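PDB 6K0P: alpha-1,3-glucanase from Paenibacillus glycanilyticus, which hydrolyses alpha-1,3-glucan as a family 87 glycoside hydrolase, its catalytic domain pairing a beta-sandwich-like module with a right-handed parallel beta-helix. Local coordinates for residues Phe107-Leu120 / Asp123-Glu137. The protein carries 1 engineered substitution. Residues are numbered along the deposited sequence; the frame is centred on the assembly and turned at random. Where two conformers were deposited one is given.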
loop_
_atom_site.group_PDB
_atom_site.type_symbol
_atom_site.label_atom_id
_atom_site.label_comp_id
_atom_site.label_asym_id
_atom_site.label_seq_id
_atom_site.Cartn_x
_atom_site.Cartn_y
_atom_site.Cartn_z
ATOM N N PHE A 107 -14.780 -9.208 2.342
ATOM C CA PHE A 107 -13.330 -9.210 2.180
ATOM C C PHE A 107 -12.570 -8.753 3.418
ATOM O O PHE A 107 -11.334 -8.792 3.413
ATOM C CB PHE A 107 -12.937 -8.365 0.960
ATOM C CG PHE A 107 -13.412 -8.953 -0.339
ATOM C CD1 PHE A 107 -12.748 -10.028 -0.894
ATOM C CD2 PHE A 107 -14.541 -8.452 -0.983
ATOM C CE1 PHE A 107 -13.177 -10.599 -2.083
ATOM C CE2 PHE A 107 -14.985 -9.013 -2.179
ATOM C CZ PHE A 107 -14.300 -10.091 -2.729
ATOM N N SER A 108 -13.269 -8.320 4.463
ATOM C CA SER A 108 -12.641 -7.871 5.695
ATOM C C SER A 108 -12.754 -8.953 6.772
ATOM O O SER A 108 -13.328 -10.027 6.556
ATOM C CB SER A 108 -13.271 -6.550 6.143
ATOM O OG SER A 108 -14.690 -6.655 6.146
ATOM N N TYR A 109 -12.193 -8.650 7.949
ATOM C CA TYR A 109 -12.176 -9.523 9.121
ATOM C C TYR A 109 -11.237 -10.710 8.938
ATOM O O TYR A 109 -11.648 -11.781 8.472
ATOM C CB TYR A 109 -13.591 -9.952 9.547
ATOM C CG TYR A 109 -14.402 -8.811 10.126
ATOM C CD1 TYR A 109 -15.001 -7.867 9.299
ATOM C CD2 TYR A 109 -14.565 -8.677 11.500
ATOM C CE1 TYR A 109 -15.728 -6.818 9.819
ATOM C CE2 TYR A 109 -15.293 -7.631 12.027
ATOM C CZ TYR A 109 -15.877 -6.713 11.184
ATOM O OH TYR A 109 -16.607 -5.669 11.699
ATOM N N LEU A 110 -9.971 -10.515 9.297
ATOM C CA LEU A 110 -8.955 -11.558 9.265
ATOM C C LEU A 110 -8.504 -11.784 10.702
ATOM O O LEU A 110 -8.313 -10.824 11.453
ATOM C CB LEU A 110 -7.773 -11.130 8.371
ATOM C CG LEU A 110 -7.925 -11.243 6.844
ATOM C CD1 LEU A 110 -8.075 -12.704 6.430
ATOM C CD2 LEU A 110 -9.089 -10.411 6.286
ATOM N N TYR A 111 -8.344 -13.049 11.094
ATOM C CA TYR A 111 -8.277 -13.411 12.506
ATOM C C TYR A 111 -6.873 -13.825 12.929
ATOM O O TYR A 111 -6.150 -14.490 12.180
ATOM C CB TYR A 111 -9.307 -14.503 12.834
ATOM C CG TYR A 111 -10.717 -13.988 12.684
ATOM C CD1 TYR A 111 -11.350 -14.016 11.455
ATOM C CD2 TYR A 111 -11.401 -13.432 13.763
ATOM C CE1 TYR A 111 -12.625 -13.516 11.292
ATOM C CE2 TYR A 111 -12.690 -12.932 13.610
ATOM C CZ TYR A 111 -13.290 -12.977 12.366
ATOM O OH TYR A 111 -14.565 -12.488 12.181
ATOM N N ALA A 112 -6.498 -13.414 14.137
ATOM C CA ALA A 112 -5.218 -13.761 14.744
ATOM C C ALA A 112 -5.348 -13.534 16.245
ATOM O O ALA A 112 -6.455 -13.398 16.775
ATOM C CB ALA A 112 -4.078 -12.938 14.132
ATOM N N THR A 113 -4.216 -13.489 16.937
ATOM C CA THR A 113 -4.161 -13.102 18.339
ATOM C C THR A 113 -3.000 -12.139 18.508
ATOM O O THR A 113 -2.128 -12.054 17.637
ATOM C CB THR A 113 -3.943 -14.316 19.256
ATOM O OG1 THR A 113 -2.585 -14.754 19.148
ATOM C CG2 THR A 113 -4.891 -15.463 18.898
ATOM N N PRO A 114 -2.958 -11.389 19.615
ATOM C CA PRO A 114 -1.850 -10.434 19.797
ATOM C C PRO A 114 -0.464 -11.052 19.710
ATOM O O PRO A 114 0.481 -10.362 19.308
ATOM C CB PRO A 114 -2.133 -9.844 21.182
ATOM C CG PRO A 114 -3.620 -9.897 21.282
ATOM C CD PRO A 114 -4.001 -11.203 20.641
ATOM N N SER A 115 -0.307 -12.328 20.054
ATOM C CA SER A 115 0.990 -12.985 19.978
ATOM C C SER A 115 1.197 -13.754 18.681
ATOM O O SER A 115 2.243 -14.389 18.507
ATOM C CB SER A 115 1.203 -13.904 21.185
ATOM O OG SER A 115 0.254 -14.955 21.195
ATOM N N THR A 116 0.236 -13.711 17.761
ATOM C CA THR A 116 0.369 -14.394 16.482
ATOM C C THR A 116 0.097 -13.441 15.328
ATOM O O THR A 116 -0.543 -13.808 14.335
ATOM C CB THR A 116 -0.522 -15.632 16.393
ATOM O OG1 THR A 116 -1.891 -15.256 16.599
ATOM C CG2 THR A 116 -0.115 -16.684 17.432
ATOM N N LEU A 117 0.598 -12.206 15.426
ATOM C CA LEU A 117 0.431 -11.259 14.326
ATOM C C LEU A 117 1.128 -11.721 13.059
ATOM O O LEU A 117 0.812 -11.212 11.979
ATOM C CB LEU A 117 0.893 -9.859 14.724
ATOM C CG LEU A 117 0.146 -9.267 15.923
ATOM C CD1 LEU A 117 0.649 -7.867 16.194
ATOM C CD2 LEU A 117 -1.380 -9.287 15.729
ATOM N N GLY A 118 2.051 -12.683 13.162
ATOM C CA GLY A 118 2.600 -13.330 11.983
ATOM C C GLY A 118 1.547 -13.977 11.106
ATOM O O GLY A 118 1.805 -14.232 9.923
ATOM N N ARG A 119 0.361 -14.233 11.657
ATOM C CA ARG A 119 -0.748 -14.796 10.899
ATOM C C ARG A 119 -1.659 -13.743 10.287
ATOM O O ARG A 119 -2.616 -14.111 9.600
ATOM C CB ARG A 119 -1.591 -15.713 11.793
ATOM C CG ARG A 119 -0.839 -16.921 12.338
ATOM C CD ARG A 119 -0.273 -17.764 11.212
ATOM N NE ARG A 119 -1.320 -18.300 10.341
ATOM C CZ ARG A 119 -1.089 -18.895 9.172
ATOM N NH1 ARG A 119 0.155 -19.026 8.719
ATOM N NH2 ARG A 119 -2.098 -19.367 8.459
ATOM N N LEU A 120 -1.405 -12.452 10.521
ATOM C CA LEU A 120 -2.295 -11.419 9.997
ATOM C C LEU A 120 -2.448 -11.564 8.491
ATOM O O LEU A 120 -1.456 -11.556 7.756
ATOM C CB LEU A 120 -1.726 -10.037 10.304
ATOM C CG LEU A 120 -1.993 -9.368 11.642
ATOM C CD1 LEU A 120 -1.297 -8.018 11.634
ATOM C CD2 LEU A 120 -3.487 -9.218 11.880
ATOM N N ASP A 123 -5.744 -15.956 7.845
ATOM C CA ASP A 123 -6.793 -16.796 8.427
ATOM C C ASP A 123 -8.122 -16.046 8.432
ATOM O O ASP A 123 -8.306 -15.095 9.201
ATOM C CB ASP A 123 -6.374 -17.257 9.825
ATOM C CG ASP A 123 -5.035 -17.989 9.812
ATOM O OD1 ASP A 123 -4.778 -18.737 8.839
ATOM O OD2 ASP A 123 -4.227 -17.812 10.752
ATOM N N ASN A 124 -9.058 -16.492 7.596
ATOM C CA ASN A 124 -10.324 -15.792 7.423
ATOM C C ASN A 124 -11.419 -16.250 8.380
ATOM O O ASN A 124 -12.480 -15.618 8.424
ATOM C CB ASN A 124 -10.813 -15.895 5.968
ATOM C CG ASN A 124 -11.201 -17.309 5.568
ATOM O OD1 ASN A 124 -12.077 -17.926 6.177
ATOM N ND2 ASN A 124 -10.569 -17.820 4.518
ATOM N N ALA A 125 -11.197 -17.315 9.151
ATOM C CA ALA A 125 -12.340 -17.789 9.928
ATOM C C ALA A 125 -12.252 -17.361 11.387
ATOM O O ALA A 125 -11.179 -17.433 11.990
ATOM C CB ALA A 125 -12.394 -19.314 9.875
ATOM N N PRO A 126 -13.364 -16.928 11.982
ATOM C CA PRO A 126 -13.372 -16.664 13.425
ATOM C C PRO A 126 -13.172 -17.953 14.204
ATOM O O PRO A 126 -13.315 -19.061 13.684
ATOM C CB PRO A 126 -14.765 -16.078 13.684
ATOM C CG PRO A 126 -15.595 -16.533 12.535
ATOM C CD PRO A 126 -14.675 -16.674 11.356
ATOM N N GLY A 127 -12.815 -17.800 15.469
ATOM C CA GLY A 127 -12.562 -18.987 16.265
ATOM C C GLY A 127 -12.318 -18.638 17.714
ATOM O O GLY A 127 -12.159 -17.470 18.084
ATOM N N ALA A 128 -12.291 -19.690 18.531
ATOM C CA ALA A 128 -12.050 -19.552 19.960
ATOM C C ALA A 128 -10.758 -18.791 20.213
ATOM O O ALA A 128 -9.697 -19.163 19.701
ATOM C CB ALA A 128 -11.966 -20.943 20.588
ATOM N N GLY A 129 -10.863 -17.711 20.987
ATOM C CA GLY A 129 -9.720 -16.920 21.388
ATOM C C GLY A 129 -9.146 -16.009 20.323
ATOM O O GLY A 129 -8.123 -15.360 20.579
ATOM N N LEU A 130 -9.772 -15.921 19.154
ATOM C CA LEU A 130 -9.227 -15.147 18.045
ATOM C C LEU A 130 -9.825 -13.749 18.020
ATOM O O LEU A 130 -11.014 -13.560 18.295
ATOM C CB LEU A 130 -9.509 -15.849 16.716
ATOM C CG LEU A 130 -8.859 -17.217 16.523
ATOM C CD1 LEU A 130 -9.214 -17.801 15.163
ATOM C CD2 LEU A 130 -7.348 -17.118 16.691
ATOM N N THR A 131 -8.981 -12.769 17.698
ATOM C CA THR A 131 -9.376 -11.380 17.533
ATOM C C THR A 131 -9.503 -11.078 16.043
ATOM O O THR A 131 -8.720 -11.581 15.231
ATOM C CB THR A 131 -8.311 -10.472 18.164
ATOM O OG1 THR A 131 -8.256 -10.714 19.573
ATOM C CG2 THR A 131 -8.610 -8.991 17.915
ATOM N N ALA A 132 -10.488 -10.252 15.693
ATOM C CA ALA A 132 -10.655 -9.787 14.319
ATOM C C ALA A 132 -9.754 -8.589 14.044
ATOM O O ALA A 132 -9.704 -7.641 14.837
ATOM C CB ALA A 132 -12.105 -9.374 14.082
ATOM N N TYR A 133 -9.072 -8.623 12.900
ATOM C CA TYR A 133 -8.246 -7.536 12.394
ATOM C C TYR A 133 -8.689 -7.247 10.970
ATOM O O TYR A 133 -9.524 -7.959 10.404
ATOM C CB TYR A 133 -6.764 -7.943 12.392
ATOM C CG TYR A 133 -6.223 -8.294 13.758
ATOM C CD1 TYR A 133 -6.321 -9.589 14.258
ATOM C CD2 TYR A 133 -5.617 -7.329 14.551
ATOM C CE1 TYR A 133 -5.818 -9.907 15.523
ATOM C CE2 TYR A 133 -5.117 -7.636 15.818
ATOM C CZ TYR A 133 -5.221 -8.924 16.284
ATOM O OH TYR A 133 -4.728 -9.229 17.538
ATOM N N TRP A 134 -8.109 -6.211 10.367
ATOM C CA TRP A 134 -8.388 -5.864 8.969
ATOM C C TRP A 134 -9.889 -5.633 8.763
ATOM O O TRP A 134 -10.553 -6.288 7.952
ATOM C CB TRP A 134 -7.840 -6.917 7.995
ATOM C CG TRP A 134 -6.348 -7.067 7.989
ATOM C CD1 TRP A 134 -5.453 -6.643 8.945
ATOM C CD2 TRP A 134 -5.572 -7.675 6.954
ATOM N NE1 TRP A 134 -4.166 -6.984 8.562
ATOM C CE2 TRP A 134 -4.221 -7.613 7.343
ATOM C CE3 TRP A 134 -5.897 -8.287 5.739
ATOM C CZ2 TRP A 134 -3.193 -8.127 6.554
ATOM C CZ3 TRP A 134 -4.877 -8.787 4.950
ATOM C CH2 TRP A 134 -3.539 -8.700 5.361
ATOM N N LEU A 135 -10.405 -4.673 9.523
ATOM C CA LEU A 135 -11.837 -4.502 9.725
ATOM C C LEU A 135 -12.507 -3.664 8.647
ATOM O O LEU A 135 -13.727 -3.766 8.485
ATOM C CB LEU A 135 -12.077 -3.828 11.077
ATOM C CG LEU A 135 -11.429 -4.514 12.280
ATOM C CD1 LEU A 135 -11.475 -3.590 13.491
ATOM C CD2 LEU A 135 -12.157 -5.815 12.578
ATOM N N TYR A 136 -11.750 -2.840 7.927
ATOM C CA TYR A 136 -12.309 -1.912 6.951
ATOM C C TYR A 136 -12.340 -2.515 5.551
ATOM O O TYR A 136 -11.525 -3.368 5.197
ATOM C CB TYR A 136 -11.523 -0.590 6.953
ATOM C CG TYR A 136 -11.912 0.253 8.140
ATOM C CD1 TYR A 136 -13.003 1.107 8.068
ATOM C CD2 TYR A 136 -11.241 0.146 9.353
ATOM C CE1 TYR A 136 -13.418 1.842 9.167
ATOM C CE2 TYR A 136 -11.640 0.896 10.457
ATOM C CZ TYR A 136 -12.727 1.740 10.353
ATOM O OH TYR A 136 -13.145 2.485 11.434
ATOM N N GLU A 137 -13.319 -2.075 4.769
ATOM C CA GLU A 137 -13.390 -2.411 3.355
ATOM C C GLU A 137 -14.088 -1.269 2.628
ATOM O O GLU A 137 -14.438 -0.245 3.225
ATOM C CB GLU A 137 -14.051 -3.776 3.129
ATOM C CG GLU A 137 -13.079 -4.857 2.643
ATOM C CD GLU A 137 -12.582 -4.613 1.231
ATOM O OE1 GLU A 137 -11.494 -5.111 0.879
ATOM O OE2 GLU A 137 -13.299 -3.942 0.457
HETATM O O HOH W 1 -9.734 -6.805 2.274
HETATM O O HOH W 2 -15.991 -4.261 7.005
HETATM O O HOH W 3 -13.767 -13.336 7.627
HETATM O O HOH W 4 -5.264 -13.642 9.657
HETATM O O HOH W 5 -4.905 -16.747 13.073
#
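L110-A112 and T131-Y133 form a short two-stranded antiparallel ribbon, a twisted excursion between strands 96-104 and 137-143, its strand directions 135° apart. L110 and A112 make the hydrogen-bonded pairs with Y133 and T131, and Y109 N also bonds to W134 O, just beyond the paired strands. The other edge of 110-112 is also used: Y111 N donates almost straight to D123 O (2.8 Å), and D123-N124 pass beside this edge before P126 turns over the Y111 ring. On this face of the ribbon P126, on the returning loop, covers one face of that ring, CA 3.6 Å from the centroid, while A132 CB touches CE2; the Y111 hydroxyl bonds to E83. With the ring removed, as in an alanine here, P126 would probably lose its aromatic platform and E83 its hydroxyl partner. Next to it, L135 CD2 lies over the Y109 ring, displaced toward the rim. The opposite face carries Y133; L120 CD2 sits over one face of its ring near CG (3.4 Å), L117 CD2 reaches the hydroxyl end and A112 CB touches CE1. L110 CG packs against W134 CE3. At the base of the ribbon, F107 touches a bound glucose, and a water joins its carbonyl to E137 OE1, which also bonds to H305 of the beta-helix domain. Beside the edge of 110-112 that D123 lines, R119, its chain bent at chi2 and chi3, grips the D123 carboxylate side-on, NE to OD2 (3.0 Å) and NH2 to OD1 (2.8 Å), the two planes 29° apart. One water donates both to D123 OD2 (2.6 Å) and to Y111 O.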